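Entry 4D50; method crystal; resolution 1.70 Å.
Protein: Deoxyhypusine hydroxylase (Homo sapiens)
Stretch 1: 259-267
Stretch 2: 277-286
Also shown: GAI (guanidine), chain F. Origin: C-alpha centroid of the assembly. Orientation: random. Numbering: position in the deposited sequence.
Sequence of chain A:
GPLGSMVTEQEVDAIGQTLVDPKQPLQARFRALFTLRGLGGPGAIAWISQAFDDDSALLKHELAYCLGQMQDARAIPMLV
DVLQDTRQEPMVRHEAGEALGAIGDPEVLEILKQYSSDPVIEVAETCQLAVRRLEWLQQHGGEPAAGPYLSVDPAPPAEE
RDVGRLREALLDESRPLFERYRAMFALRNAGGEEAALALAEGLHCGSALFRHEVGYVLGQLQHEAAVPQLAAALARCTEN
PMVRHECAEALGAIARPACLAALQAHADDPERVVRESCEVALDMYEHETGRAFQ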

# COMPACT_ATOMS: atom_id res chain seq x y z
N CYS A 259 17.06 5.48 10.39
CA CYS A 259 16.28 5.06 9.22
C CYS A 259 16.84 5.75 8.03
O CYS A 259 17.06 5.14 6.94
N LEU A 260 17.02 7.05 8.23
CA LEU A 260 17.63 7.93 7.23
C LEU A 260 18.99 7.45 6.75
O LEU A 260 19.26 7.49 5.56
N ALA A 261 19.87 6.95 7.63
CA ALA A 261 21.15 6.37 7.20
C ALA A 261 20.96 5.12 6.35
O ALA A 261 21.67 4.94 5.36
N ALA A 262 20.01 4.24 6.71
CA ALA A 262 19.76 3.02 5.90
C ALA A 262 19.24 3.34 4.52
O ALA A 262 19.59 2.70 3.55
N LEU A 263 18.34 4.30 4.42
CA LEU A 263 17.81 4.71 3.14
C LEU A 263 18.96 5.30 2.26
O LEU A 263 19.01 5.06 1.07
N GLN A 264 19.83 6.12 2.83
CA GLN A 264 20.92 6.70 2.01
C GLN A 264 21.78 5.56 1.52
O GLN A 264 22.30 5.60 0.42
N ALA A 265 22.01 4.57 2.37
CA ALA A 265 22.83 3.42 1.99
C ALA A 265 22.33 2.75 0.74
O ALA A 265 23.10 2.16 -0.00
N HIS A 266 21.02 2.80 0.49
CA HIS A 266 20.45 2.05 -0.63
C HIS A 266 19.99 2.99 -1.75
O HIS A 266 19.36 2.55 -2.71
N ALA A 267 20.32 4.26 -1.68
CA ALA A 267 19.82 5.21 -2.70
C ALA A 267 20.36 4.95 -4.12
O ALA A 267 19.75 5.43 -5.09
N SER A 277 12.04 4.45 -3.91
CA SER A 277 11.48 4.55 -2.54
C SER A 277 12.41 5.30 -1.61
O SER A 277 11.97 6.17 -0.84
N CYS A 278 13.74 5.02 -1.71
CA CYS A 278 14.70 5.72 -0.85
C CYS A 278 14.80 7.24 -1.14
O CYS A 278 14.84 8.07 -0.22
N GLU A 279 14.82 7.59 -2.42
CA GLU A 279 14.70 8.96 -2.91
C GLU A 279 13.55 9.78 -2.40
O GLU A 279 13.74 10.85 -1.81
N VAL A 280 12.35 9.25 -2.57
CA VAL A 280 11.15 9.87 -2.11
C VAL A 280 11.19 10.03 -0.58
O VAL A 280 10.85 11.11 -0.08
N ALA A 281 11.63 8.99 0.15
CA ALA A 281 11.66 9.03 1.62
C ALA A 281 12.63 10.12 2.10
O ALA A 281 12.25 10.95 2.98
N LEU A 282 13.81 10.15 1.49
CA LEU A 282 14.80 11.17 1.85
C LEU A 282 14.32 12.55 1.47
O LEU A 282 14.51 13.47 2.24
N ASP A 283 13.72 12.71 0.28
CA ASP A 283 13.18 13.99 -0.15
C ASP A 283 12.11 14.49 0.77
O ASP A 283 12.05 15.67 1.01
N MET A 284 11.31 13.59 1.34
CA MET A 284 10.25 14.06 2.25
C MET A 284 10.85 14.56 3.55
O MET A 284 10.38 15.52 4.13
N TYR A 285 11.90 13.89 4.01
CA TYR A 285 12.59 14.33 5.22
C TYR A 285 13.21 15.70 5.00
O TYR A 285 13.08 16.59 5.86
N GLU A 286 13.89 15.88 3.86
CA GLU A 286 14.42 17.17 3.50
C GLU A 286 13.32 18.23 3.43
O GLU A 286 13.52 19.35 3.88

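The helices of the two stretches run roughly antiparallel at 140°, with their axes 9.1 Å apart at closest approach. Leucines and small residues fill the space between them.

Leu263 lies at the centre. Its CA-to-CB bond points toward stretch 2, and the side chain is m at chi1 and t at chi2. Three residues of stretch 2 touch it. Leu263 CD1 meets Ala281 CB at 3.8 Å, Leu263 CD2 meets Cys278 SG at 3.9 Å, and Leu263 CB lies 4.0 Å from Leu282 CD2. The backbones come close here: the CA atoms of Leu263 and Cys278 are 5.2 Å apart. Cys278 also points toward its partner, with chi1 m. Its CB packs 3.5 Å from the backbone oxygen, Leu263 O. The short side chains of Cys278 and Ala281 both face stretch 1.

Leu282 starts sideways, but its end comes nearer to stretch 1. The rotamer is m, t, as in Leu260 and Leu263. Its CD2 sits 3.7 Å from Leu260 O and 4.1 Å from Leu260 CD2. Leu282 thus touches both leucines of the other helix, which lie about one turn apart.

Leu260 points toward stretch 2 and reaches on to Tyr285. Tyr285 also points inward, with chi1 t and chi2 67°. Leu260 CD1 lies over one face of the ring, 3.4 Å from the Tyr285 centroid and almost on the ring normal. This is a CH-pi contact; the nearest ring atom, Tyr285 CZ, is 3.7 Å from Leu260 CD1.

Further along stretch 1, His266 CB rests 3.8 Å from Cys278 SG. Ala267 adds a looser contact, its CA 4.1 Å from Cys278 CB.

Gln264 marks the exposed edge. Its CA-to-CB bond points away, but with chi1 t and chi2 p the side chain turns back. Gln264 NE2 comes within 3.6 Å of Leu282 CD1, a contact of an amide with a methyl group. No clear hydrogen bond joins the two stretches, so apolar packing dominates.

The polar partner at this edge is guanidine, bound along stretch 2. Asp283 (chi1 m) directs OD1 to it and accepts a hydrogen bond from GAI N1 at 2.7 Å and a weak one from GAI N3 at 2.8 Å. GAI N3 also gives a weak hydrogen bond to the backbone oxygen Glu279 O at 3.3 Å. The carbon of the ligand, GAI C, rests 3.4 Å from Leu282 CB, so Leu282 borders both the interhelical contact and the bound group.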

# COMPACT_ATOMS: atom_id res chain seq x y z
CB CYS A 259 14.84 5.50 9.32
SG CYS A 259 13.95 4.82 10.74
CB LEU A 260 17.67 9.41 7.74
CG LEU A 260 16.30 10.04 8.09
CD1 LEU A 260 16.33 11.41 8.83
CD2 LEU A 260 15.37 10.15 6.90
CB ALA A 261 22.05 6.07 8.39
CB ALA A 262 18.81 2.06 6.64
CB LEU A 263 16.74 5.77 3.32
CG LEU A 263 15.49 5.29 4.07
CD1 LEU A 263 14.63 6.40 4.61
CD2 LEU A 263 14.75 4.46 3.07
CB GLN A 264 21.75 7.70 2.82
CG GLN A 264 23.02 8.26 2.16
CD GLN A 264 22.69 8.98 0.89
OE1 GLN A 264 23.52 9.05 -0.04
NE2 GLN A 264 21.49 9.54 0.82
CB ALA A 265 22.94 2.40 3.13
CB HIS A 266 19.29 1.12 -0.09
CG HIS A 266 19.81 0.05 0.80
ND1 HIS A 266 20.34 -1.12 0.33
CD2 HIS A 266 20.05 0.06 2.14
CE1 HIS A 266 20.88 -1.80 1.32
NE2 HIS A 266 20.67 -1.15 2.43
CB ALA A 267 20.11 6.63 -2.27
CB SER A 277 11.08 3.21 -1.88
OG SER A 277 9.97 2.73 -2.59
CB CYS A 278 16.10 5.03 -0.96
SG CYS A 278 16.22 3.38 -0.35
CB GLU A 279 14.67 8.96 -4.45
CG GLU A 279 14.45 10.38 -5.06
CD GLU A 279 14.30 10.39 -6.58
OE1 GLU A 279 14.52 9.37 -7.24
OE2 GLU A 279 13.92 11.45 -7.13
CB VAL A 280 9.91 9.10 -2.62
CG1 VAL A 280 8.63 9.63 -1.98
CG2 VAL A 280 9.84 9.25 -4.14
CB ALA A 281 12.04 7.67 2.21
CB LEU A 282 16.15 10.85 1.23
CG LEU A 282 16.83 9.58 1.80
CD1 LEU A 282 17.95 9.08 0.93
CD2 LEU A 282 17.29 9.70 3.26
CB ASP A 283 12.66 13.98 -1.60
CG ASP A 283 13.77 13.91 -2.65
OD1 ASP A 283 14.97 13.99 -2.36
OD2 ASP A 283 13.44 13.65 -3.82
CB MET A 284 9.20 12.98 2.49
CG MET A 284 8.52 12.56 1.19
SD MET A 284 7.63 13.85 0.32
CE MET A 284 7.19 13.10 -1.27
CB TYR A 285 13.64 13.35 5.67
CG TYR A 285 14.46 13.90 6.81
CD1 TYR A 285 13.89 14.12 8.03
CD2 TYR A 285 15.79 14.32 6.61
CE1 TYR A 285 14.62 14.67 9.07
CE2 TYR A 285 16.52 14.89 7.64
CZ TYR A 285 15.93 15.04 8.86
OH TYR A 285 16.62 15.56 9.91
CB GLU A 286 15.20 17.13 2.17
CG GLU A 286 16.49 16.31 2.19
CD GLU A 286 17.43 16.67 3.33
OE1 GLU A 286 17.66 17.86 3.47
OE2 GLU A 286 17.92 15.78 4.09
C GAI F . 17.48 12.77 -1.19
N1 GAI F . 16.95 13.76 -0.60
N2 GAI F . 18.72 12.48 -0.92
N3 GAI F . 16.82 11.98 -2.04